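Local atomic coordinates of major capsid protein P2 (Pseudoalteromonas phage pm2, PDB entry 2VVF), a protein that forms homotrimers and serves as the major capsid protein, a double jelly roll, of the marine lipid-containing bacteriophage PM2. Residues 23-28 with 106-111; 183-188 with 244-249; 193-198 with 219-224. All blocks are in the same frame, centred on the assembly; numbering follows the deposited sequence.

Contact 1 (23-28 with 106-111); sequences LPIGQT and LGTVGL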
loop_
_atom_site.group_PDB
_atom_site.type_symbol
_atom_site.label_atom_id
_atom_site.label_comp_id
_atom_site.label_asym_id
_atom_site.label_seq_id
_atom_site.Cartn_x
_atom_site.Cartn_y
_atom_site.Cartn_z
ATOM N N LEU A 23 -21.064 13.359 -20.778
ATOM C CA LEU A 23 -19.975 14.093 -20.150
ATOM C C LEU A 23 -19.489 15.257 -21.005
ATOM O O LEU A 23 -19.247 15.106 -22.204
ATOM C CB LEU A 23 -18.818 13.148 -19.823
ATOM C CG LEU A 23 -19.205 11.886 -19.047
ATOM C CD1 LEU A 23 -18.103 10.843 -19.128
ATOM C CD2 LEU A 23 -19.524 12.227 -17.598
ATOM N N PRO A 24 -19.347 16.416 -20.372
ATOM C CA PRO A 24 -18.877 17.615 -21.049
ATOM C C PRO A 24 -17.424 17.454 -21.482
ATOM O O PRO A 24 -16.575 17.026 -20.700
ATOM C CB PRO A 24 -18.994 18.683 -19.964
ATOM C CG PRO A 24 -20.169 18.247 -19.157
ATOM C CD PRO A 24 -20.217 16.736 -19.226
ATOM N N ILE A 25 -17.150 17.791 -22.738
ATOM C CA ILE A 25 -15.807 17.672 -23.291
ATOM C C ILE A 25 -14.918 18.850 -22.905
ATOM O O ILE A 25 -15.394 19.978 -22.757
ATOM C CB ILE A 25 -15.848 17.483 -24.821
ATOM C CG1 ILE A 25 -16.271 16.054 -25.172
ATOM C CG2 ILE A 25 -14.494 17.812 -25.435
ATOM C CD1 ILE A 25 -17.709 15.742 -24.831
ATOM N N GLY A 26 -13.626 18.586 -22.747
ATOM C CA GLY A 26 -12.676 19.634 -22.400
ATOM C C GLY A 26 -11.625 19.198 -21.385
ATOM O O GLY A 26 -10.440 19.492 -21.547
ATOM N N GLN A 27 -12.059 18.514 -20.330
ATOM C CA GLN A 27 -11.144 18.085 -19.275
ATOM C C GLN A 27 -10.908 16.579 -19.227
ATOM O O GLN A 27 -11.280 15.849 -20.143
ATOM C CB GLN A 27 -11.624 18.587 -17.910
ATOM C CG GLN A 27 -12.185 20.002 -17.932
ATOM C CD GLN A 27 -11.169 21.040 -17.490
ATOM O OE1 GLN A 27 -9.993 20.964 -17.844
ATOM N NE2 GLN A 27 -11.621 22.017 -16.715
ATOM N N THR A 28 -10.279 16.130 -18.145
ATOM C CA THR A 28 -9.972 14.719 -17.946
ATOM C C THR A 28 -10.785 14.148 -16.788
ATOM O O THR A 28 -10.848 14.740 -15.712
ATOM C CB THR A 28 -8.467 14.511 -17.701
ATOM O OG1 THR A 28 -7.738 14.824 -18.895
ATOM C CG2 THR A 28 -8.184 13.075 -17.292
ATOM N N LEU A 106 -9.568 9.259 -18.249
ATOM C CA LEU A 106 -10.356 9.499 -19.450
ATOM C C LEU A 106 -10.256 10.937 -19.948
ATOM O O LEU A 106 -11.084 11.782 -19.603
ATOM C CB LEU A 106 -11.820 9.128 -19.214
ATOM C CG LEU A 106 -12.788 9.407 -20.366
ATOM C CD1 LEU A 106 -12.289 8.762 -21.650
ATOM C CD2 LEU A 106 -14.182 8.914 -20.020
ATOM N N GLY A 107 -9.249 11.205 -20.774
ATOM C CA GLY A 107 -9.076 12.530 -21.356
ATOM C C GLY A 107 -10.154 12.693 -22.419
ATOM O O GLY A 107 -10.551 11.717 -23.055
ATOM N N THR A 108 -10.641 13.918 -22.599
ATOM C CA THR A 108 -11.699 14.175 -23.572
ATOM C C THR A 108 -11.302 15.149 -24.679
ATOM O O THR A 108 -12.078 15.397 -25.602
ATOM C CB THR A 108 -13.004 14.610 -22.885
ATOM O OG1 THR A 108 -12.824 15.901 -22.292
ATOM C CG2 THR A 108 -13.400 13.612 -21.808
ATOM N N VAL A 109 -10.095 15.697 -24.590
ATOM C CA VAL A 109 -9.621 16.649 -25.588
ATOM C C VAL A 109 -9.639 16.072 -27.002
ATOM O O VAL A 109 -9.074 15.008 -27.254
ATOM C CB VAL A 109 -8.237 17.211 -25.225
ATOM C CG1 VAL A 109 -7.600 17.875 -26.434
ATOM C CG2 VAL A 109 -8.350 18.189 -24.066
ATOM N N GLY A 110 -10.287 16.786 -27.919
ATOM C CA GLY A 110 -10.377 16.359 -29.314
ATOM C C GLY A 110 -11.626 15.520 -29.567
ATOM O O GLY A 110 -11.943 15.185 -30.709
ATOM N N LEU A 111 -12.329 15.185 -28.491
ATOM C CA LEU A 111 -13.542 14.377 -28.572
ATOM C C LEU A 111 -14.751 15.217 -28.970
ATOM O O LEU A 111 -14.794 16.421 -28.720
ATOM C CB LEU A 111 -13.821 13.701 -27.222
ATOM C CG LEU A 111 -13.055 12.408 -26.939
ATOM C CD1 LEU A 111 -13.443 11.799 -25.835
ATOM C CD2 LEU A 111 -13.438 11.407 -27.755
#

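Contact 2 (183-188 with 244-249); sequences DAVEFQ and LKIDST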
loop_
_atom_site.group_PDB
_atom_site.type_symbol
_atom_site.label_atom_id
_atom_site.label_comp_id
_atom_site.label_asym_id
_atom_site.label_seq_id
_atom_site.Cartn_x
_atom_site.Cartn_y
_atom_site.Cartn_z
ATOM N N ASP A 183 -12.383 -25.869 -13.413
ATOM C CA ASP A 183 -11.428 -26.478 -12.491
ATOM C C ASP A 183 -10.022 -25.910 -12.656
ATOM O O ASP A 183 -9.362 -25.555 -11.677
ATOM C CB ASP A 183 -11.386 -27.994 -12.700
ATOM C CG ASP A 183 -12.657 -28.680 -12.247
ATOM O OD1 ASP A 183 -13.197 -28.298 -11.186
ATOM O OD2 ASP A 183 -13.111 -29.609 -12.951
ATOM N N ALA A 184 -9.556 -25.863 -13.898
ATOM C CA ALA A 184 -8.221 -25.366 -14.192
ATOM C C ALA A 184 -8.191 -24.728 -15.571
ATOM O O ALA A 184 -9.038 -25.013 -16.417
ATOM C CB ALA A 184 -7.205 -26.493 -14.105
ATOM N N VAL A 185 -7.212 -23.858 -15.788
ATOM C CA VAL A 185 -7.070 -23.170 -17.061
ATOM C C VAL A 185 -5.604 -23.074 -17.449
ATOM O O VAL A 185 -4.722 -23.050 -16.593
ATOM C CB VAL A 185 -7.730 -21.773 -17.030
ATOM C CG1 VAL A 185 -7.516 -21.047 -18.356
ATOM C CG2 VAL A 185 -9.214 -21.889 -16.704
ATOM N N GLU A 186 -5.353 -23.024 -18.750
ATOM C CA GLU A 186 -4.000 -22.921 -19.271
ATOM C C GLU A 186 -3.985 -21.842 -20.345
ATOM O O GLU A 186 -4.886 -21.777 -21.180
ATOM C CB GLU A 186 -3.567 -24.263 -19.868
ATOM C CG GLU A 186 -2.215 -24.241 -20.564
ATOM C CD GLU A 186 -1.865 -25.579 -21.189
ATOM O OE1 GLU A 186 -2.116 -26.620 -20.547
ATOM O OE2 GLU A 186 -1.349 -25.590 -22.326
ATOM N N PHE A 187 -2.977 -20.980 -20.306
ATOM C CA PHE A 187 -2.869 -19.915 -21.292
ATOM C C PHE A 187 -1.564 -20.023 -22.067
ATOM O O PHE A 187 -0.495 -20.177 -21.481
ATOM C CB PHE A 187 -2.976 -18.541 -20.628
ATOM C CG PHE A 187 -2.832 -17.394 -21.587
ATOM C CD1 PHE A 187 -3.891 -17.009 -22.395
ATOM C CD2 PHE A 187 -1.630 -16.710 -21.695
ATOM C CE1 PHE A 187 -3.757 -15.957 -23.286
ATOM C CE2 PHE A 187 -1.489 -15.659 -22.583
ATOM C CZ PHE A 187 -2.555 -15.280 -23.379
ATOM N N GLN A 188 -1.653 -19.946 -23.388
ATOM C CA GLN A 188 -0.463 -20.036 -24.221
ATOM C C GLN A 188 -0.517 -19.124 -25.437
ATOM O O GLN A 188 -1.591 -18.792 -25.938
ATOM C CB GLN A 188 -0.209 -21.479 -24.651
ATOM C CG GLN A 188 -1.370 -22.127 -25.377
ATOM C CD GLN A 188 -1.012 -23.488 -25.937
ATOM O OE1 GLN A 188 -1.019 -24.490 -25.220
ATOM N NE2 GLN A 188 -0.680 -23.528 -27.223
ATOM N N LEU A 244 -6.560 -20.512 -25.086
ATOM C CA LEU A 244 -6.987 -20.715 -23.710
ATOM C C LEU A 244 -7.559 -22.126 -23.600
ATOM O O LEU A 244 -8.486 -22.481 -24.325
ATOM C CB LEU A 244 -8.070 -19.694 -23.350
ATOM C CG LEU A 244 -8.109 -19.106 -21.938
ATOM C CD1 LEU A 244 -6.808 -18.394 -21.608
ATOM C CD2 LEU A 244 -9.287 -18.152 -21.808
ATOM N N LYS A 245 -6.988 -22.936 -22.714
ATOM C CA LYS A 245 -7.457 -24.305 -22.514
ATOM C C LYS A 245 -8.182 -24.406 -21.177
ATOM O O LYS A 245 -7.557 -24.378 -20.117
ATOM C CB LYS A 245 -6.292 -25.293 -22.564
ATOM C CG LYS A 245 -5.673 -25.456 -23.945
ATOM C CD LYS A 245 -4.726 -26.645 -23.990
ATOM C CE LYS A 245 -4.327 -26.983 -25.418
ATOM N NZ LYS A 245 -2.872 -26.777 -25.654
ATOM N N ILE A 246 -9.507 -24.499 -21.236
ATOM C CA ILE A 246 -10.320 -24.549 -20.027
ATOM C C ILE A 246 -10.806 -25.945 -19.665
ATOM O O ILE A 246 -11.470 -26.611 -20.460
ATOM C CB ILE A 246 -11.496 -23.561 -20.102
ATOM C CG1 ILE A 246 -10.984 -22.144 -20.366
ATOM C CG2 ILE A 246 -12.320 -23.616 -18.825
ATOM C CD1 ILE A 246 -11.322 -21.621 -21.744
ATOM N N ASP A 247 -10.496 -26.367 -18.442
ATOM C CA ASP A 247 -10.933 -27.662 -17.939
ATOM C C ASP A 247 -12.147 -27.441 -17.047
ATOM O O ASP A 247 -12.018 -27.007 -15.903
ATOM C CB ASP A 247 -9.813 -28.335 -17.140
ATOM C CG ASP A 247 -8.872 -29.142 -18.019
ATOM O OD1 ASP A 247 -8.886 -28.943 -19.253
ATOM O OD2 ASP A 247 -8.111 -29.968 -17.473
ATOM N N SER A 248 -13.329 -27.716 -17.588
ATOM C CA SER A 248 -14.571 -27.519 -16.851
ATOM C C SER A 248 -15.163 -28.833 -16.350
ATOM O O SER A 248 -14.707 -29.915 -16.718
ATOM C CB SER A 248 -15.591 -26.779 -17.721
ATOM O OG SER A 248 -16.652 -26.253 -16.940
ATOM N N THR A 249 -16.184 -28.723 -15.507
ATOM C CA THR A 249 -16.864 -29.886 -14.951
ATOM C C THR A 249 -18.340 -29.794 -15.306
ATOM O O THR A 249 -19.126 -30.699 -15.019
ATOM C CB THR A 249 -16.675 -29.971 -13.425
ATOM O OG1 THR A 249 -17.191 -28.784 -12.811
ATOM C CG2 THR A 249 -15.201 -30.109 -13.080
#

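Contact 3 (193-198 with 219-224); sequences KWRDLL and YTIDFM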
loop_
_atom_site.group_PDB
_atom_site.type_symbol
_atom_site.label_atom_id
_atom_site.label_comp_id
_atom_site.label_asym_id
_atom_site.label_seq_id
_atom_site.Cartn_x
_atom_site.Cartn_y
_atom_site.Cartn_z
ATOM N N LYS A 193 3.655 -21.909 -23.219
ATOM C CA LYS A 193 2.728 -21.963 -22.096
ATOM C C LYS A 193 3.095 -20.954 -21.013
ATOM O O LYS A 193 3.864 -21.256 -20.100
ATOM C CB LYS A 193 2.694 -23.376 -21.506
ATOM C CG LYS A 193 1.309 -23.852 -21.115
ATOM C CD LYS A 193 1.345 -25.282 -20.600
ATOM C CE LYS A 193 2.018 -26.210 -21.598
ATOM N NZ LYS A 193 1.741 -27.641 -21.295
ATOM N N TRP A 194 2.529 -19.757 -21.114
ATOM C CA TRP A 194 2.796 -18.702 -20.145
ATOM C C TRP A 194 2.130 -18.986 -18.806
ATOM O O TRP A 194 2.606 -18.559 -17.752
ATOM C CB TRP A 194 2.363 -17.350 -20.704
ATOM C CG TRP A 194 3.283 -16.869 -21.776
ATOM C CD1 TRP A 194 3.090 -16.954 -23.125
ATOM C CD2 TRP A 194 4.597 -16.330 -21.593
ATOM N NE1 TRP A 194 4.185 -16.459 -23.792
ATOM C CE2 TRP A 194 5.123 -16.066 -22.873
ATOM C CE3 TRP A 194 5.367 -16.016 -20.469
ATOM C CZ2 TRP A 194 6.381 -15.500 -23.059
ATOM C CZ3 TRP A 194 6.616 -15.456 -20.657
ATOM C CH2 TRP A 194 7.113 -15.208 -21.941
ATOM N N ARG A 195 1.033 -19.731 -18.855
ATOM C CA ARG A 195 0.317 -20.121 -17.652
ATOM C C ARG A 195 0.004 -21.608 -17.753
ATOM O O ARG A 195 -0.822 -22.027 -18.561
ATOM C CB ARG A 195 -0.974 -19.312 -17.495
ATOM C CG ARG A 195 -0.758 -17.815 -17.354
ATOM C CD ARG A 195 -0.484 -17.429 -15.911
ATOM N NE ARG A 195 -0.086 -16.029 -15.783
ATOM C CZ ARG A 195 -0.772 -15.119 -15.101
ATOM N NH1 ARG A 195 -1.893 -15.458 -14.482
ATOM N NH2 ARG A 195 -0.339 -13.867 -15.037
ATOM N N ASP A 196 0.711 -22.404 -16.964
ATOM C CA ASP A 196 0.509 -23.842 -16.965
ATOM C C ASP A 196 -0.937 -24.137 -16.592
ATOM O O ASP A 196 -1.661 -23.250 -16.140
ATOM C CB ASP A 196 1.446 -24.496 -15.947
ATOM C CG ASP A 196 2.243 -25.639 -16.538
ATOM O OD1 ASP A 196 1.817 -26.186 -17.576
ATOM O OD2 ASP A 196 3.290 -25.998 -15.957
ATOM N N LEU A 197 -1.355 -25.384 -16.777
ATOM C CA LEU A 197 -2.703 -25.781 -16.401
ATOM C C LEU A 197 -2.793 -25.637 -14.884
ATOM O O LEU A 197 -2.539 -26.587 -14.143
ATOM C CB LEU A 197 -2.970 -27.230 -16.817
ATOM C CG LEU A 197 -4.414 -27.723 -16.700
ATOM C CD1 LEU A 197 -5.356 -26.820 -17.477
ATOM C CD2 LEU A 197 -4.531 -29.161 -17.175
ATOM N N LEU A 198 -3.097 -24.423 -14.431
ATOM C CA LEU A 198 -3.179 -24.124 -13.005
ATOM C C LEU A 198 -4.554 -24.421 -12.425
ATOM O O LEU A 198 -5.567 -23.952 -12.939
ATOM C CB LEU A 198 -2.837 -22.655 -12.743
ATOM C CG LEU A 198 -1.387 -22.205 -12.904
ATOM C CD1 LEU A 198 -1.142 -20.892 -12.169
ATOM C CD2 LEU A 198 -0.424 -23.282 -12.430
ATOM N N TYR A 219 -12.761 -17.327 -13.033
ATOM C CA TYR A 219 -11.361 -17.726 -13.092
ATOM C C TYR A 219 -10.621 -16.563 -13.735
ATOM O O TYR A 219 -10.722 -16.343 -14.942
ATOM C CB TYR A 219 -11.180 -18.990 -13.930
ATOM C CG TYR A 219 -9.813 -19.620 -13.792
ATOM C CD1 TYR A 219 -9.615 -20.724 -12.968
ATOM C CD2 TYR A 219 -8.720 -19.113 -14.482
ATOM C CE1 TYR A 219 -8.369 -21.303 -12.838
ATOM C CE2 TYR A 219 -7.469 -19.687 -14.361
ATOM C CZ TYR A 219 -7.299 -20.782 -13.538
ATOM O OH TYR A 219 -6.055 -21.356 -13.414
ATOM N N THR A 220 -9.925 -15.789 -12.910
ATOM C CA THR A 220 -9.214 -14.611 -13.383
ATOM C C THR A 220 -7.755 -14.872 -13.731
ATOM O O THR A 220 -7.000 -15.432 -12.932
ATOM C CB THR A 220 -9.342 -13.442 -12.386
ATOM O OG1 THR A 220 -10.703 -12.993 -12.342
ATOM C CG2 THR A 220 -8.439 -12.288 -12.795
ATOM N N ILE A 221 -7.364 -14.439 -14.925
ATOM C CA ILE A 221 -5.985 -14.552 -15.379
ATOM C C ILE A 221 -5.410 -13.143 -15.419
ATOM O O ILE A 221 -5.488 -12.457 -16.438
ATOM C CB ILE A 221 -5.887 -15.239 -16.749
ATOM C CG1 ILE A 221 -6.229 -16.725 -16.627
ATOM C CG2 ILE A 221 -4.494 -15.054 -17.338
ATOM C CD1 ILE A 221 -6.311 -17.442 -17.955
ATOM N N ASP A 222 -4.884 -12.703 -14.280
ATOM C CA ASP A 222 -4.323 -11.365 -14.138
ATOM C C ASP A 222 -2.903 -11.291 -14.690
ATOM O O ASP A 222 -1.998 -11.958 -14.187
ATOM C CB ASP A 222 -4.329 -10.962 -12.662
ATOM C CG ASP A 222 -4.451 -9.468 -12.467
ATOM O OD1 ASP A 222 -3.909 -8.710 -13.300
ATOM O OD2 ASP A 222 -5.074 -9.053 -11.467
ATOM N N PHE A 223 -2.712 -10.471 -15.720
ATOM C CA PHE A 223 -1.398 -10.307 -16.337
ATOM C C PHE A 223 -0.670 -9.089 -15.776
ATOM O O PHE A 223 0.426 -8.754 -16.221
ATOM C CB PHE A 223 -1.530 -10.173 -17.857
ATOM C CG PHE A 223 -2.072 -11.399 -18.535
ATOM C CD1 PHE A 223 -1.346 -12.580 -18.548
ATOM C CD2 PHE A 223 -3.297 -11.365 -19.179
ATOM C CE1 PHE A 223 -1.844 -13.710 -19.178
ATOM C CE2 PHE A 223 -3.797 -12.489 -19.812
ATOM C CZ PHE A 223 -3.070 -13.663 -19.810
ATOM N N MET A 224 -1.289 -8.426 -14.805
ATOM C CA MET A 224 -0.701 -7.240 -14.189
ATOM C C MET A 224 -0.742 -7.329 -12.669
ATOM O O MET A 224 -1.018 -6.341 -11.986
ATOM C CB MET A 224 -1.438 -5.978 -14.649
ATOM C CG MET A 224 -1.215 -5.623 -16.109
ATOM S SD MET A 224 -1.628 -3.907 -16.469
ATOM C CE MET A 224 -3.199 -3.750 -15.615
#

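Contact 1 (23-28 with 106-111)
Thr108 opens a type II beta turn, Thr108 to Leu111, and clamps the loop that joins strands 18-23 and 28-37 at one end of the N-terminal jelly roll. Its hydroxyl is the hub. OG1 donates to Gln27 O at 2.6 Å, approaching in the carbonyl plane on a lone pair. The same OG1 accepts from Gly26 N at 2.8 Å, with an N-H...O angle of 155°. One side-chain oxygen thus ties together the 25-26 and 27-28 peptides of the loop and fixes its course where no regular strand pairing is present. With chi1 at 68°, OG1 lies between the backbone N and the carbonyl carbon of Thr108, facing the loop. A weak bond from Thr108 N to the same Gln27 O, 3.2 Å long, gives that carbonyl a second donor. The backbone of Gly26 has a conformation in which a beta carbon would collide with the preceding carbonyl oxygen. Beyond Gln27 the chains fall into antiparallel pairing: Thr28 and Gly107 form a non-hydrogen-bonded pair, and Thr28 CA lies 3.6 Å from Leu106 O in a CA-H...O contact. The hydroxyl of Thr28 bonds to Val137 O and Thr139. The turn is closed by Leu111 N bonding to Thr108 O, with Gly110 at its third position. Apolar contacts flank the polar hub. Leu23 touches Leu106 loosely through methyl ends, and both leucines also touch Tyr29 and Cys114. Close by, Ala105, Pro141 and Trp143 contribute to the site of a bound calcium ion, which lies about 5 Å from Gly107. At the turn itself, Ile25 CG2 rests 3.4 Å from Thr108 O, and Ile25 crosses Leu111 at about a right angle, CG1 meeting Leu111 CB at 4.0 Å.

Contact 2 (183-188 with 244-249)
Residues 184-187 pair with 244-247 as antiparallel neighbours, on the two strands that are inner, within this chain, in a four-stranded sheet of the C-terminal jelly roll; their axes lie 4.7 Å apart and run at 173°. The backbone bonds come first. Glu186 and Lys245 bond both ways, Lys245 N to Glu186 O at 2.8 Å in the carbonyl plane and Glu186 N to Lys245 O somewhat tilted from it. Asp247 N bonds to Ala184 O. At the end of the pairing Asp183 and Ala184 both face Asp247, a classic beta bulge: Asp247 O takes Asp183 N at 2.8 Å and, weakly, Ala184 N at 3.4 Å. Apart from Ala184, the side chains on the face of Glu186, Lys245 and Asp247 are polar. Glu186 and Lys245 run alongside each other in the same direction, yet their ion pair is long and weak, OE2 to NZ 3.8 Å. The bend at chi4 (115°) turns Lys245 NZ to Gln188 OE1, 3.0 Å away, where it stands above the amide plane; the amide is thus the closer partner of the lysine. Asp247 OD1 bonds to Thr158 OG1 of the adjacent strand 157-161. Apolar groups fill the other face, which packs on Tyr219 and Ile221 of the opposite sheet. Val185 lies beside Ile246, with CG2 to CG1 4.1 Å, and its CG1 touches Leu244 CG. Phe187, which also meets Met1 of a neighbouring subunit, receives Leu244 CD1 at its ring edge, in plane, with Phe187 CD1 the nearest ring atom at 3.3 Å.

Contact 3 (193-198 with 219-224)
Arg195 and Ile221 are the closest backbone pair, their CA atoms 8.7 Å apart, because the segments belong to the two facing sheets of the C-terminal jelly-roll sandwich and meet through side chains. The chain turns a corner at Trp194 and Arg195, which together face Phe187 as a classic beta bulge, and from there Arg195 reaches to the opposite sheet. Its chain bends at chi2 (-85°), the torsion that places CD, and then extends so that the guanidinium arrives at the end of strand 218-222. NH2 donates to Asp222 O at 2.7 Å with an N-H...O angle of 160°; the oxygen lies near the guanidinium plane, whereas the nitrogen stands 38° out of the carbonyl plane. Phe223, through CD1 and CE1, and the CG2 methyl of Ile221 lie over one face of the guanidinium, the methyl 3.9 Å from Arg195 NH1. Phe4 of a neighbouring subunit makes a cation-pi contact with the same arginine, so this buried charge joins the two sheets and also the trimer interface. The carboxylate of Asp222 points elsewhere: OD2 forms a salt bridge with Arg71, and OD1 accepts from Met224 N at 3.0 Å, an Asx turn that shapes the chain as it leaves the strand. A second polar bridge lies at the other end. Tyr219, its CG anti to the backbone N, brings its hydroxyl to Leu198. Tyr219 OH donates to Leu198 O at 2.7 Å from above the carbonyl plane, and Leu198 CB lies 3.5 Å from the same hydroxyl.

Contacts 2 and 3 share one side of the chain's centre and one jelly roll, touching through Phe187 N to Arg195 O and Val185 O to Leu198 N, bonds between neighbouring strands 182-189 and 192-199. Contact 2 works within a sheet by backbone pairing, with a partly exposed polar face; contact 3, whose touching residues are all buried, ties that sheet to the opposite one with long side chains and borders a neighbouring subunit. Contact 1 sits in the N-terminal jelly roll, its centre about 35 Å from that of contact 3 and 40 Å from that of contact 2. Partly exposed and made largely of loop, it relies on one threonine hydroxyl gripping backbone atoms.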